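Local coordinates for sensor protein (Thermotoga maritima, PDB 3A0S) that probably acts as a two-component sensor kinase that phosphorylates a histidine with ATP, this piece being its PAS domain, at residues Glu16-Lys19 and Lys20-Gln23; Gly34-Leu37 and Lys38-Pro41; Pro78-Ala82 and Lys83-Leu87. All coordinates share one frame; numbering follows the deposited sequence.

Contact 1 (Glu16-Lys19 and Lys20-Gln23); sequences EWNK and KAEQ
N18 caps the helix that starts just after it: its OD1 takes the backbone N-H of A21, N to OD1 2.9 Å. With CG set between the backbone N and the carbonyl carbon (chi1 72°), the amide folds back over the first turn, and the donor lies tilted from the carbonyl plane. The same OD1 also accepts from I5 N, while ND2 donates to T3 O, so the cap is tied to strand 4-9 and the residue just ahead of it. Backbone bonding takes over directly: E22 N reaches N18 O at 3.0 Å, and Q23 N reaches K19 O.

The charged pair bridges the same first turn, K19 to E22. K19 NZ meets E22 OE1 at 2.8 Å, on the syn lone pair. A bend at chi2 (-96°) carries the lysine chain alongside that oxygen. One water joins K19 NZ to E22 OE2; another donates to W17 O and, weakly, to E22 OE2. That second carboxylate oxygen also receives K29 N.

Apolar contact is made by the W17 indole. The A21 methyl carbon CB stands 3.8 Å from the centroid of the five-membered ring, only 7° off its normal, which is CH-pi geometry. E22 CG comes to the ring edge, in plane, 3.7 Å from W17 CD1. Meanwhile W17 NE1 donates to L27 O, which fixes how the buried ring is turned.

Taken together, an Asn N-cap takes the N-H of A21, the third residue of the helix, and an i to i+3 ion pair lies over the outer side of the turn. E22, near the N-terminal end of the helix, probably interacts favourably with its dipole. The chemistry therefore marks a sharp passage from strand 14-17 into helix 19-25, sealed inside by W17 and A21 and hydrated outside.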
loop_
_atom_site.group_PDB
_atom_site.type_symbol
_atom_site.label_atom_id
_atom_site.label_comp_id
_atom_site.label_asym_id
_atom_site.label_seq_id
_atom_site.Cartn_x
_atom_site.Cartn_y
_atom_site.Cartn_z
ATOM N N GLU A 16 6.928 0.698 -4.896
ATOM C CA GLU A 16 7.283 -0.728 -4.749
ATOM C C GLU A 16 6.035 -1.587 -4.947
ATOM O O GLU A 16 4.963 -1.186 -4.517
ATOM C CB GLU A 16 7.944 -1.026 -3.367
ATOM C CG GLU A 16 9.221 -0.197 -3.051
ATOM C CD GLU A 16 9.906 -0.552 -1.727
ATOM O OE1 GLU A 16 9.247 -0.764 -0.681
ATOM O OE2 GLU A 16 11.149 -0.615 -1.769
ATOM N N TRP A 17 6.197 -2.752 -5.572
ATOM C CA TRP A 17 5.102 -3.677 -5.812
ATOM C C TRP A 17 5.757 -5.022 -6.004
ATOM O O TRP A 17 6.307 -5.316 -7.055
ATOM C CB TRP A 17 4.346 -3.250 -7.061
ATOM C CG TRP A 17 3.127 -4.054 -7.438
ATOM C CD1 TRP A 17 3.105 -5.233 -8.151
ATOM C CD2 TRP A 17 1.755 -3.701 -7.202
ATOM N NE1 TRP A 17 1.802 -5.634 -8.358
ATOM C CE2 TRP A 17 0.954 -4.710 -7.783
ATOM C CE3 TRP A 17 1.127 -2.621 -6.565
ATOM C CZ2 TRP A 17 -0.456 -4.666 -7.740
ATOM C CZ3 TRP A 17 -0.274 -2.560 -6.555
ATOM C CH2 TRP A 17 -1.045 -3.590 -7.116
ATOM N N ASN A 18 5.734 -5.830 -4.954
ATOM C CA ASN A 18 6.593 -7.004 -4.953
ATOM C C ASN A 18 5.922 -8.179 -5.663
ATOM O O ASN A 18 4.763 -8.086 -6.156
ATOM C CB ASN A 18 7.077 -7.381 -3.530
ATOM C CG ASN A 18 5.989 -7.961 -2.668
ATOM O OD1 ASN A 18 4.790 -7.910 -2.982
ATOM N ND2 ASN A 18 6.408 -8.555 -1.534
ATOM N N LYS A 19 6.662 -9.291 -5.756
ATOM C CA LYS A 19 6.153 -10.442 -6.456
ATOM C C LYS A 19 4.898 -11.039 -5.805
ATOM O O LYS A 19 4.027 -11.528 -6.517
ATOM C CB LYS A 19 7.252 -11.496 -6.654
ATOM C CG LYS A 19 8.306 -11.066 -7.676
ATOM C CD LYS A 19 8.016 -11.622 -9.075
ATOM C CE LYS A 19 8.643 -10.725 -10.156
ATOM N NZ LYS A 19 7.948 -10.891 -11.467
ATOM N N LYS A 20 4.761 -10.937 -4.479
ATOM C CA LYS A 20 3.552 -11.388 -3.784
ATOM C C LYS A 20 2.353 -10.540 -4.181
ATOM O O LYS A 20 1.261 -11.056 -4.353
ATOM C CB LYS A 20 3.752 -11.428 -2.260
ATOM C CG LYS A 20 4.712 -12.552 -1.816
ATOM C CD LYS A 20 4.084 -13.959 -1.961
ATOM C CE LYS A 20 5.062 -15.017 -1.420
ATOM N NZ LYS A 20 5.168 -14.875 0.044
ATOM N N ALA A 21 2.579 -9.242 -4.331
ATOM C CA ALA A 21 1.497 -8.364 -4.816
ATOM C C ALA A 21 1.097 -8.695 -6.251
ATOM O O ALA A 21 -0.090 -8.714 -6.587
ATOM C CB ALA A 21 1.888 -6.882 -4.676
ATOM N N GLU A 22 2.086 -9.047 -7.068
ATOM C CA GLU A 22 1.809 -9.526 -8.448
ATOM C C GLU A 22 0.928 -10.767 -8.431
ATOM O O GLU A 22 -0.045 -10.859 -9.191
ATOM C CB GLU A 22 3.094 -9.807 -9.219
ATOM C CG GLU A 22 3.919 -8.568 -9.523
ATOM C CD GLU A 22 5.183 -8.864 -10.310
ATOM O OE1 GLU A 22 5.571 -10.052 -10.348
ATOM O OE2 GLU A 22 5.800 -7.929 -10.875
ATOM N N GLN A 23 1.267 -11.714 -7.573
ATOM C CA GLN A 23 0.534 -12.974 -7.466
ATOM C C GLN A 23 -0.867 -12.789 -6.893
ATOM O O GLN A 23 -1.825 -13.422 -7.373
ATOM C CB GLN A 23 1.335 -13.993 -6.639
ATOM C CG GLN A 23 2.631 -14.418 -7.323
ATOM C CD GLN A 23 3.588 -15.172 -6.400
ATOM O OE1 GLN A 23 4.684 -15.569 -6.817
ATOM N NE2 GLN A 23 3.173 -15.401 -5.152
HETATM O O HOH W 1 7.442 -7.392 -8.397
HETATM O O HOH W 2 7.512 -8.154 -12.965
#

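Contact 2 (Gly34-Leu37 and Lys38-Pro41); sequences GRRL and KDLP
K38 runs beside R36 in one of the two conformers of that arginine, both side chains pointing the same way, with K38 CE 3.7 Å from R36 CD. The lysine is extended beyond CG, and its methylenes rather than its ammonium make this touch. Two like charges are thus brought near each other, K38 NZ lying 4.7 Å from R36 NE. The lysine end has a long, weak ion pair with E51, and the K38 side chain lies about 4 Å from a bound tetraethylene glycol, probably a crystallisation additive.

D39 follows, its N donating to R36 O at 3.0 Å. In the same conformer of R36, D39 OD2 meets the guanidinium at its edge, near the plane, 3.6 Å from NH1. The carboxylate plane is nearly perpendicular to it, at 88°. Because R36 has a second conformer, this loose salt bridge is doubtful, and the side-chain distances from R36 to K38 are equally provisional.

L40 then closes the turn. Its N reaches L37 O at 3.0 Å, and the two i to i+3 bonds in succession are those of a short 3-10 turn. The leucine ends face each other more loosely, L37 CD1 to L40 CD1 4.2 Å.

This turn links helix 29-32 to helix 44-56. L37 and L40 both pack on I14 of strand 14-17, and L37 shares a backbone hydrogen bond with G12, which pins the connection against the start of that strand.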
loop_
_atom_site.group_PDB
_atom_site.type_symbol
_atom_site.label_atom_id
_atom_site.label_comp_id
_atom_site.label_asym_id
_atom_site.label_seq_id
_atom_site.Cartn_x
_atom_site.Cartn_y
_atom_site.Cartn_z
ATOM N N GLY A 34 4.877 3.870 -10.499
ATOM C CA GLY A 34 4.757 5.262 -10.846
ATOM C C GLY A 34 3.338 5.790 -10.849
ATOM O O GLY A 34 3.136 6.995 -10.872
ATOM N N ARG A 35 2.354 4.908 -10.823
ATOM C CA ARG A 35 0.955 5.341 -10.915
ATOM C C ARG A 35 0.366 5.588 -9.531
ATOM O O ARG A 35 0.842 5.011 -8.527
ATOM C CB ARG A 35 0.126 4.305 -11.658
ATOM C CG ARG A 35 0.711 3.969 -13.018
ATOM C CD ARG A 35 -0.106 2.933 -13.735
ATOM N NE ARG A 35 0.474 2.594 -15.043
ATOM C CZ ARG A 35 0.180 3.234 -16.161
ATOM N NH1 ARG A 35 -0.687 4.259 -16.147
ATOM N NH2 ARG A 35 0.721 2.849 -17.320
ATOM N N ARG A 36 -0.665 6.430 -9.487
ATOM C CA ARG A 36 -1.351 6.591 -8.216
ATOM C C ARG A 36 -2.165 5.374 -7.883
ATOM O O ARG A 36 -2.970 4.936 -8.685
ATOM C CB ARG A 36 -2.063 7.912 -8.045
ATOM C CG ARG A 36 -1.136 8.813 -7.268
ATOM C CD ARG A 36 -1.883 9.843 -6.626
ATOM N NE ARG A 36 -1.692 11.079 -7.380
ATOM C CZ ARG A 36 -2.170 11.362 -8.589
ATOM N NH1 ARG A 36 -2.898 10.500 -9.268
ATOM N NH2 ARG A 36 -1.886 12.540 -9.134
ATOM N N LEU A 37 -1.970 4.821 -6.690
ATOM C CA LEU A 37 -2.730 3.644 -6.281
ATOM C C LEU A 37 -4.223 3.876 -6.385
ATOM O O LEU A 37 -4.960 2.974 -6.802
ATOM C CB LEU A 37 -2.388 3.231 -4.827
ATOM C CG LEU A 37 -3.073 1.930 -4.390
ATOM C CD1 LEU A 37 -2.563 0.725 -5.189
ATOM C CD2 LEU A 37 -2.799 1.653 -2.916
ATOM N N LYS A 38 -4.647 5.072 -6.008
ATOM C CA LYS A 38 -6.067 5.372 -5.947
ATOM C C LYS A 38 -6.694 5.381 -7.338
ATOM O O LYS A 38 -7.937 5.366 -7.446
ATOM C CB LYS A 38 -6.329 6.688 -5.200
ATOM C CG LYS A 38 -5.759 7.923 -5.821
ATOM C CD LYS A 38 -6.128 9.204 -5.040
ATOM C CE LYS A 38 -5.415 10.416 -5.636
ATOM N NZ LYS A 38 -5.574 11.684 -4.845
ATOM N N ASP A 39 -5.865 5.424 -8.392
ATOM C CA ASP A 39 -6.393 5.365 -9.777
ATOM C C ASP A 39 -6.724 3.957 -10.200
ATOM O O ASP A 39 -7.371 3.748 -11.229
ATOM C CB ASP A 39 -5.418 5.939 -10.809
ATOM C CG ASP A 39 -5.330 7.444 -10.797
ATOM O OD1 ASP A 39 -6.244 8.141 -10.308
ATOM O OD2 ASP A 39 -4.311 7.956 -11.325
ATOM N N LEU A 40 -6.327 2.971 -9.426
ATOM C CA LEU A 40 -6.582 1.581 -9.786
ATOM C C LEU A 40 -7.920 1.174 -9.202
ATOM O O LEU A 40 -8.099 1.265 -7.971
ATOM C CB LEU A 40 -5.461 0.643 -9.282
ATOM C CG LEU A 40 -4.028 0.983 -9.724
ATOM C CD1 LEU A 40 -3.047 -0.110 -9.277
ATOM C CD2 LEU A 40 -3.936 1.206 -11.249
ATOM N N PRO A 41 -8.868 0.748 -10.082
ATOM C CA PRO A 41 -10.159 0.231 -9.652
ATOM C C PRO A 41 -9.913 -0.862 -8.642
ATOM O O PRO A 41 -9.120 -1.788 -8.881
ATOM C CB PRO A 41 -10.755 -0.352 -10.937
ATOM C CG PRO A 41 -10.154 0.463 -12.019
ATOM C CD PRO A 41 -8.736 0.700 -11.553
#

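Contact 3 (Pro78-Ala82 and Lys83-Leu87); sequences PFRNA and KTQLL
N81 OD1 faces the backbone of the loop ahead of it and accepts the N-H of T84 at 2.8 Å, plus a weaker bond from K83 N. With CG anti to the backbone N (chi1 178°), the amide reaches out over the turn. The backbone adds N81 N to L86 O at 2.9 Å and Q85 N to N81 O at 2.8 Å. T84 OG1 accepts from L86 N, an ST turn, and Q85 NE2 reaches back to A82 O at 2.8 Å, from above the carbonyl plane.

Next come the R80 contacts. Its NH1 donates to Q85 O at 2.9 Å, almost along the C=O axis and in the guanidinium plane. L87 CG sits over the centre of one guanidinium face, 3.6 Å from CZ. R80 and L87 form a non-hydrogen-bonded antiparallel pair, and L87 CD2 also meets P78 CB.

Replacing N81 with an alanine would probably leave the T84 and K83 N-H groups without this acceptor and the loop tip less firmly held, though the backbone bonds of N81 would remain.

In this surface hairpin joining strands 70-80 and 87-95, side-chain bonds from N81, T84, Q85 and R80 thus supplement the backbone bonds where regular strand pairing ends.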
loop_
_atom_site.group_PDB
_atom_site.type_symbol
_atom_site.label_atom_id
_atom_site.label_comp_id
_atom_site.label_asym_id
_atom_site.label_seq_id
_atom_site.Cartn_x
_atom_site.Cartn_y
_atom_site.Cartn_z
ATOM N N PRO A 78 3.574 4.656 7.822
ATOM C CA PRO A 78 4.260 5.847 7.281
ATOM C C PRO A 78 5.759 5.701 7.524
ATOM O O PRO A 78 6.178 5.082 8.513
ATOM C CB PRO A 78 3.668 7.001 8.086
ATOM C CG PRO A 78 3.192 6.366 9.340
ATOM C CD PRO A 78 2.813 4.959 9.047
ATOM N N PHE A 79 6.584 6.232 6.629
ATOM C CA PHE A 79 8.031 6.186 6.884
ATOM C C PHE A 79 8.687 7.498 6.483
ATOM O O PHE A 79 8.112 8.253 5.698
ATOM C CB PHE A 79 8.675 5.023 6.122
ATOM C CG PHE A 79 8.574 5.156 4.612
ATOM C CD1 PHE A 79 7.458 4.682 3.932
ATOM C CD2 PHE A 79 9.595 5.767 3.873
ATOM C CE1 PHE A 79 7.357 4.822 2.544
ATOM C CE2 PHE A 79 9.509 5.897 2.492
ATOM C CZ PHE A 79 8.387 5.423 1.833
ATOM N N ARG A 80 9.853 7.755 7.082
ATOM C CA ARG A 80 10.669 8.926 6.753
ATOM C C ARG A 80 11.932 8.513 6.024
ATOM O O ARG A 80 12.432 7.408 6.200
ATOM C CB ARG A 80 11.051 9.697 8.022
ATOM C CG ARG A 80 9.886 10.364 8.719
ATOM C CD ARG A 80 10.302 11.152 9.966
ATOM N NE ARG A 80 9.090 11.651 10.618
ATOM C CZ ARG A 80 8.512 12.823 10.362
ATOM N NH1 ARG A 80 9.036 13.701 9.519
ATOM N NH2 ARG A 80 7.386 13.117 10.990
ATOM N N ASN A 81 12.472 9.424 5.224
ATOM C CA ASN A 81 13.812 9.251 4.683
ATOM C C ASN A 81 14.833 9.541 5.782
ATOM O O ASN A 81 14.721 10.543 6.465
ATOM C CB ASN A 81 14.010 10.175 3.480
ATOM C CG ASN A 81 15.401 10.079 2.897
ATOM O OD1 ASN A 81 16.349 10.659 3.423
ATOM N ND2 ASN A 81 15.524 9.366 1.778
ATOM N N ALA A 82 15.845 8.690 5.953
ATOM C CA ALA A 82 16.786 8.855 7.063
ATOM C C ALA A 82 17.690 10.071 6.894
ATOM O O ALA A 82 18.084 10.684 7.874
ATOM C CB ALA A 82 17.627 7.584 7.262
ATOM N N LYS A 83 17.990 10.414 5.647
ATOM C CA LYS A 83 18.878 11.516 5.324
ATOM C C LYS A 83 18.194 12.882 5.408
ATOM O O LYS A 83 18.802 13.848 5.865
ATOM C CB LYS A 83 19.467 11.317 3.925
ATOM C CG LYS A 83 20.446 10.145 3.804
ATOM C CD LYS A 83 21.760 10.400 4.574
ATOM C CE LYS A 83 22.696 11.375 3.851
ATOM N NZ LYS A 83 23.380 10.744 2.678
ATOM N N THR A 84 16.945 12.975 4.953
ATOM C CA THR A 84 16.268 14.270 4.927
ATOM C C THR A 84 15.308 14.436 6.098
ATOM O O THR A 84 14.857 15.556 6.377
ATOM C CB THR A 84 15.428 14.434 3.671
ATOM O OG1 THR A 84 14.368 13.485 3.719
ATOM C CG2 THR A 84 16.239 14.209 2.402
ATOM N N GLN A 85 14.961 13.324 6.747
ATOM C CA GLN A 85 13.956 13.298 7.839
ATOM C C GLN A 85 12.521 13.629 7.393
ATOM O O GLN A 85 11.613 13.721 8.237
ATOM C CB GLN A 85 14.401 14.111 9.071
ATOM C CG GLN A 85 15.598 13.490 9.805
ATOM C CD GLN A 85 15.337 12.061 10.268
ATOM O OE1 GLN A 85 14.294 11.759 10.860
ATOM N NE2 GLN A 85 16.271 11.164 9.964
ATOM N N LEU A 86 12.287 13.719 6.083
ATOM C CA LEU A 86 10.955 13.997 5.587
ATOM C C LEU A 86 10.106 12.748 5.580
ATOM O O LEU A 86 10.594 11.652 5.279
ATOM C CB LEU A 86 10.997 14.548 4.162
ATOM C CG LEU A 86 11.676 15.894 4.045
ATOM C CD1 LEU A 86 11.896 16.231 2.571
ATOM C CD2 LEU A 86 10.807 17.000 4.695
ATOM N N LEU A 87 8.822 12.915 5.902
ATOM C CA LEU A 87 7.828 11.869 5.673
ATOM C C LEU A 87 7.762 11.590 4.193
ATOM O O LEU A 87 7.429 12.501 3.425
ATOM C CB LEU A 87 6.461 12.312 6.190
ATOM C CG LEU A 87 6.235 11.975 7.654
ATOM C CD1 LEU A 87 5.031 12.757 8.230
ATOM C CD2 LEU A 87 6.057 10.465 7.857
#

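Overall arrangement
All three contacts belong to one PAS domain, whose five antiparallel strands run in the order 14-17, 4-9, 87-95, 70-80, 60-67. Contacts 1 and 2 are neighbours: their centres are 15 Å apart and W17 CZ3 packs on L37 CD1 at 4.2 Å, so the strand-to-helix corner meets the 3-10 turn directly. Contact 3 stands apart, its centre 23 Å from each of the others. Its nearest atoms lie about 7 Å from contact 1, which reaches the same sheet, and about 12 Å from contact 2. The bound tetraethylene glycol lies by contact 2. The kinase's ATP-binding domain is not part of this fragment.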